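Universal stress protein (Archaeoglobus fulgidus, PDB 6HCD) is of unknown function but belongs to the universal stress protein A family, whose members probably act in cellular responses to stress. Local coordinates at residues Ile27-Asp32 against Val56-Ser61. Sequence-based numbering, arbitrary orientation.
Sequences IVVAVD and VYVVHS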
ATOM      1  N   ILE A  27       9.875   9.303   1.043  1.00 17.66           N
ATOM      2  CA  ILE A  27       8.834   8.441   1.568  1.00 16.70           C
ATOM      3  C   ILE A  27       8.018   9.292   2.554  1.00 15.79           C
ATOM      4  O   ILE A  27       8.593   9.891   3.465  1.00 15.66           O
ATOM      5  CB  ILE A  27       9.457   7.206   2.268  1.00 16.64           C
ATOM      6  CG1 ILE A  27      10.238   6.306   1.309  1.00 17.92           C
ATOM      7  CG2 ILE A  27       8.413   6.418   3.046  1.00 15.89           C
ATOM      8  CD1 ILE A  27       9.366   5.620   0.275  1.00 18.55           C
ATOM      9  N   VAL A  28       6.694   9.319   2.391  1.00 15.47           N
ATOM     10  CA  VAL A  28       5.805  10.022   3.315  1.00 14.96           C
ATOM     11  C   VAL A  28       5.152   8.977   4.216  1.00 14.57           C
ATOM     12  O   VAL A  28       4.632   7.990   3.718  1.00 14.80           O
ATOM     13  CB  VAL A  28       4.739  10.842   2.562  1.00 15.24           C
ATOM     14  CG1 VAL A  28       3.620  11.327   3.470  1.00 15.05           C
ATOM     15  CG2 VAL A  28       5.373  11.998   1.812  1.00 15.89           C
ATOM     16  N   VAL A  29       5.194   9.204   5.528  1.00 14.31           N
ATOM     17  CA  VAL A  29       4.576   8.306   6.469  1.00 14.55           C
ATOM     18  C   VAL A  29       3.596   9.125   7.317  1.00 16.19           C
ATOM     19  O   VAL A  29       3.941  10.176   7.837  1.00 14.97           O
ATOM     20  CB  VAL A  29       5.620   7.537   7.303  1.00 17.05           C
ATOM     21  CG1 VAL A  29       6.565   8.450   8.057  1.00 15.26           C
ATOM     22  CG2 VAL A  29       4.945   6.558   8.236  1.00 23.06           C
ATOM     23  N   ALA A  30       2.339   8.666   7.370  1.00 15.12           N
ATOM     24  CA  ALA A  30       1.302   9.281   8.165  1.00 15.89           C
ATOM     25  C   ALA A  30       1.193   8.530   9.499  1.00 16.62           C
ATOM     26  O   ALA A  30       1.016   7.327   9.508  1.00 17.51           O
ATOM     27  CB  ALA A  30       0.001   9.265   7.412  1.00 16.25           C
ATOM     28  N   VAL A  31       1.292   9.260  10.612  1.00 17.36           N
ATOM     29  CA  VAL A  31       1.203   8.657  11.947  1.00 21.19           C
ATOM     30  C   VAL A  31       0.111   9.371  12.748  1.00 20.40           C
ATOM     31  O   VAL A  31       0.034  10.600  12.728  1.00 20.66           O
ATOM     32  CB  VAL A  31       2.559   8.690  12.680  1.00 22.14           C
ATOM     33  CG1 VAL A  31       3.576   7.803  11.992  1.00 36.72           C
ATOM     34  CG2 VAL A  31       3.084  10.096  12.834  1.00 42.87           C
ATOM     35  N   ASP A  32      -0.722   8.591  13.452  1.00 22.79           N
ATOM     36  CA  ASP A  32      -1.788   9.155  14.269  1.00 28.25           C
ATOM     37  C   ASP A  32      -1.224   9.477  15.660  1.00 25.50           C
ATOM     38  O   ASP A  32      -1.099  10.627  16.030  1.00 28.66           O
ATOM     39  CB  ASP A  32      -3.002   8.223  14.308  1.00 42.74           C
ATOM     40  CG  ASP A  32      -4.190   8.781  15.085  1.00 51.54           C
ATOM     41  OD1 ASP A  32      -4.301  10.029  15.174  1.00 39.87           O
ATOM     42  OD2 ASP A  32      -4.969   7.967  15.631  1.00 52.19           O
ATOM     43  N   VAL A  56      12.601  10.261   4.992  1.00 13.87           N
ATOM     44  CA  VAL A  56      11.232  10.031   5.386  1.00 13.74           C
ATOM     45  C   VAL A  56      10.637  11.353   5.883  1.00 13.65           C
ATOM     46  O   VAL A  56      11.177  11.972   6.787  1.00 12.94           O
ATOM     47  CB  VAL A  56      11.129   8.939   6.469  1.00 14.04           C
ATOM     48  CG1 VAL A  56       9.690   8.717   6.892  1.00 15.76           C
ATOM     49  CG2 VAL A  56      11.765   7.628   6.011  1.00 12.90           C
ATOM     50  N   TYR A  57       9.499  11.752   5.316  1.00 11.73           N
ATOM     51  CA  TYR A  57       8.716  12.870   5.827  1.00 11.72           C
ATOM     52  C   TYR A  57       7.557  12.302   6.645  1.00 12.86           C
ATOM     53  O   TYR A  57       6.689  11.648   6.095  1.00 10.77           O
ATOM     54  CB  TYR A  57       8.160  13.728   4.689  1.00 13.27           C
ATOM     55  CG  TYR A  57       9.157  14.558   3.926  1.00 14.31           C
ATOM     56  CD1 TYR A  57      10.526  14.476   4.151  1.00 14.82           C
ATOM     57  CD2 TYR A  57       8.714  15.405   2.915  1.00 18.91           C
ATOM     58  CE1 TYR A  57      11.428  15.234   3.416  1.00 23.58           C
ATOM     59  CE2 TYR A  57       9.602  16.163   2.169  1.00 16.28           C
ATOM     60  CZ  TYR A  57      10.960  16.074   2.419  1.00 21.90           C
ATOM     61  OH  TYR A  57      11.831  16.827   1.696  1.00 21.62           O
ATOM     62  N   VAL A  58       7.571  12.558   7.959  1.00 11.87           N
ATOM     63  CA  VAL A  58       6.546  12.069   8.845  1.00 11.98           C
ATOM     64  C   VAL A  58       5.492  13.166   8.989  1.00 12.98           C
ATOM     65  O   VAL A  58       5.828  14.293   9.371  1.00 12.92           O
ATOM     66  CB  VAL A  58       7.115  11.689  10.227  1.00 13.63           C
ATOM     67  CG1 VAL A  58       6.059  11.040  11.079  1.00 18.03           C
ATOM     68  CG2 VAL A  58       8.330  10.788  10.142  1.00 16.19           C
ATOM     69  N   VAL A  59       4.227  12.823   8.718  1.00 11.78           N
ATOM     70  CA  VAL A  59       3.159  13.825   8.736  1.00 12.88           C
ATOM     71  C   VAL A  59       2.080  13.435   9.742  1.00 12.66           C
ATOM     72  O   VAL A  59       1.795  12.234   9.968  1.00 12.56           O
ATOM     73  CB  VAL A  59       2.542  14.038   7.350  1.00 14.65           C
ATOM     74  CG1 VAL A  59       3.607  14.488   6.374  1.00 16.62           C
ATOM     75  CG2 VAL A  59       1.831  12.793   6.839  1.00 21.89           C
ATOM     76  N   HIS A  60       1.491  14.472  10.340  1.00 12.87           N
ATOM     77  CA  HIS A  60       0.261  14.373  11.098  1.00 17.86           C
ATOM     78  C   HIS A  60      -0.576  15.624  10.801  1.00 13.51           C
ATOM     79  O   HIS A  60      -0.038  16.713  10.803  1.00 13.94           O
ATOM     80  CB  HIS A  60       0.523  14.234  12.602  1.00 17.38           C
ATOM     81  CG  HIS A  60      -0.735  14.020  13.364  1.00 19.24           C
ATOM     82  ND1 HIS A  60      -1.236  12.760  13.618  1.00 26.18           N
ATOM     83  CD2 HIS A  60      -1.606  14.895  13.915  1.00 27.11           C
ATOM     84  CE1 HIS A  60      -2.360  12.861  14.309  1.00 24.84           C
ATOM     85  NE2 HIS A  60      -2.613  14.168  14.502  1.00 22.23           N
ATOM     86  N   SER A  61      -1.880  15.429  10.576  1.00 16.01           N
ATOM     87  CA  SER A  61      -2.805  16.452  10.112  1.00 20.02           C
ATOM     88  C   SER A  61      -3.813  16.815  11.208  1.00 19.95           C
ATOM     89  O   SER A  61      -4.419  15.924  11.793  1.00 20.49           O
ATOM     90  CB  SER A  61      -3.515  15.976   8.878  1.00 22.54           C
ATOM     91  OG  SER A  61      -4.571  16.867   8.522  1.00 18.92           O
TER
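Val29 and Tyr57 share the parallel pairing of strand 27-30 with strand 56-62, joined through helix 36-52 as a beta-alpha-beta unit: Val29 N donates to Tyr57 O at 2.9 Å, and Tyr57 N to Ile27 O at 2.8 Å. Val59 continues the pattern, its N bonding to Val29 O and its O accepting from Val31 N; CA-H...O contacts supplement these bonds at the same oxygens, Tyr57 O also taking the Val28 CA-H. Apolar packing divides by face. Val29 CG1, set between backbone N and carbonyl carbon (chi1 57°), meets Val56 CG1 at a tight 3.3 Å and Val58 CG2 at 3.6 Å; helices 36-52 and 70-89 pack on this face. Val31 CG2 extends the cluster beyond the strand, 3.6 Å from Val58 CG1. On the other face, under helix 105-115, Val59 CG2 touches both Val28 CG1 and, at 4.0 Å, Ala30 CB. Past the last bridge, His60 ND1 donates to Val31 O at 2.7 Å, nearly straight (172°), with the oxygen in the ring plane. The Asp32 carboxylate lies almost coplanar with the ring, OD1 3.5 Å from CE1. With an alanine in place of His60, Val31 O would probably lose this donor, leaving the loop after strand 27-30 less firmly held. The imidazole N-H, close to an unknown ligand probably from the crystallisation liquor, thus adds a side-chain bond to that loop one step beyond the last backbone bond.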